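Local coordinates for protein superoxide dismutase [Cu-Zn] (Bacteroidetes bacterium GWA2_30_7, PDB 7B4P) that probably catalyses the dismutation of superoxide into oxygen and hydrogen peroxide at a copper- and zinc-containing active site, at residues A[122-127]-A[141-146]. Sequence-based numbering, arbitrary orientation.
With CU (copper (II) ion), chain E.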
# COMPACT_ATOMS: atom_id res chain seq x y z
N SER A 122 4.71 -3.11 -4.85
CA SER A 122 4.07 -4.23 -4.12
C SER A 122 5.14 -5.21 -3.61
O SER A 122 6.15 -5.39 -4.30
CB SER A 122 3.06 -4.94 -4.97
OG SER A 122 3.64 -5.40 -6.18
N MET A 123 4.90 -5.78 -2.42
CA MET A 123 5.59 -6.99 -1.91
C MET A 123 4.75 -8.21 -2.30
O MET A 123 3.52 -8.15 -2.14
CB MET A 123 5.74 -6.96 -0.38
CG MET A 123 6.78 -5.97 0.13
SD MET A 123 8.48 -6.37 -0.36
CE MET A 123 8.54 -8.12 -0.01
N ILE A 124 5.40 -9.26 -2.82
CA ILE A 124 4.75 -10.56 -3.17
C ILE A 124 5.53 -11.69 -2.49
O ILE A 124 6.76 -11.75 -2.65
CB ILE A 124 4.69 -10.75 -4.70
CG1 ILE A 124 3.73 -9.76 -5.37
CG2 ILE A 124 4.35 -12.19 -5.07
CD1 ILE A 124 2.27 -10.03 -5.07
N VAL A 125 4.82 -12.55 -1.76
CA VAL A 125 5.34 -13.84 -1.21
C VAL A 125 4.82 -14.96 -2.11
O VAL A 125 3.61 -14.96 -2.41
CB VAL A 125 4.94 -14.04 0.26
CG1 VAL A 125 5.63 -15.25 0.86
CG2 VAL A 125 5.22 -12.80 1.10
N HIS A 126 5.71 -15.85 -2.54
CA HIS A 126 5.41 -16.96 -3.49
C HIS A 126 5.19 -18.26 -2.72
O HIS A 126 5.61 -18.34 -1.55
CB HIS A 126 6.53 -17.09 -4.53
CG HIS A 126 6.62 -15.92 -5.46
ND1 HIS A 126 5.96 -15.89 -6.67
CD2 HIS A 126 7.27 -14.75 -5.35
CE1 HIS A 126 6.21 -14.75 -7.28
NE2 HIS A 126 7.01 -14.03 -6.49
N LYS A 127 4.54 -19.24 -3.36
CA LYS A 127 4.23 -20.57 -2.77
C LYS A 127 5.52 -21.38 -2.62
O LYS A 127 5.71 -22.00 -1.56
CB LYS A 127 3.22 -21.31 -3.66
CG LYS A 127 2.77 -22.67 -3.14
CD LYS A 127 1.68 -23.29 -3.98
CE LYS A 127 0.95 -24.41 -3.26
NZ LYS A 127 -0.25 -24.84 -4.02
N GLY A 141 6.83 -19.68 -8.55
CA GLY A 141 5.46 -20.16 -8.79
C GLY A 141 4.41 -19.18 -8.30
O GLY A 141 4.66 -17.96 -8.35
N ALA A 142 3.27 -19.71 -7.84
CA ALA A 142 2.04 -18.96 -7.48
C ALA A 142 2.33 -17.96 -6.35
O ALA A 142 3.26 -18.20 -5.56
CB ALA A 142 0.95 -19.92 -7.09
N ARG A 143 1.52 -16.90 -6.28
CA ARG A 143 1.63 -15.81 -5.27
C ARG A 143 0.62 -16.09 -4.15
O ARG A 143 -0.57 -16.27 -4.45
CB ARG A 143 1.39 -14.46 -5.95
CG ARG A 143 2.25 -14.25 -7.19
CD ARG A 143 1.93 -13.01 -7.98
NE ARG A 143 2.78 -12.92 -9.16
CZ ARG A 143 2.86 -11.87 -9.97
NH1 ARG A 143 2.13 -10.79 -9.75
NH2 ARG A 143 3.68 -11.91 -11.01
N VAL A 144 1.10 -16.14 -2.90
CA VAL A 144 0.28 -16.53 -1.70
C VAL A 144 -0.12 -15.27 -0.92
O VAL A 144 -1.13 -15.35 -0.19
CB VAL A 144 1.03 -17.54 -0.82
CG1 VAL A 144 1.48 -18.75 -1.62
CG2 VAL A 144 2.21 -16.92 -0.08
N ALA A 145 0.61 -14.17 -1.04
CA ALA A 145 0.32 -12.89 -0.35
C ALA A 145 0.79 -11.70 -1.18
O ALA A 145 1.79 -11.84 -1.91
CB ALA A 145 0.95 -12.89 1.02
N CYS A 146 0.10 -10.57 -1.04
CA CYS A 146 0.38 -9.27 -1.72
C CYS A 146 0.26 -8.13 -0.70
O CYS A 146 -0.55 -8.26 0.24
CB CYS A 146 -0.59 -9.04 -2.88
SG CYS A 146 -0.11 -7.68 -3.98
CU CU E . 7.97 -12.25 -6.91
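A classic beta bulge joins the copper-bearing strand 122-126 to the start of strand 143-151, with V144 and A145 both facing V125. The carbonyl O of V125 accepts V144 N at 2.8 Å and, more weakly, A145 N at 3.4 Å, while V125 N donates to A145 O. Beyond the bulge, K127 N donates to A142 O. The extra residue slips the register by one and sets R143 opposite H126 on the face that carries the metal. H126 is gripped at both ring nitrogens: NE2 binds copper at 2.1 Å, beside H51 and H53, and ND1 donates to G141 O at 3.0 Å. That oxygen lies near the ring plane, although the nitrogen sits 41° out of the carbonyl plane. Histidine suits this place because one flat ring serves metal and backbone together, and the two bonds fix its rotation. CG2 of I124 lies 3.5 Å above one face of this ring, offset toward its rim, and also touches R143 CG. I124 CG1 stands beside its backbone N (chi1 -68°), and from there CD1 meets SG of C146, the sulfur that forms the disulfide with C58. Shortened to an alanine here, the side chain would lose CG2 and CD1, which would probably open a gap between the H126 ring, the R143 methylenes and C146. In this antiparallel Greek-key barrel of the Cu-Zn superoxide dismutases, the long, extended R143 can lend its methylenes to I124 and still send NH1 to G63 O; an arginine near the copper is characteristic of the family, where it probably guides the superoxide anion. On the opposite face, V125 CG1 packs 3.9 Å from V144 CG2, and A145 is small enough to face V125 while resting on I13 of strand 8-15.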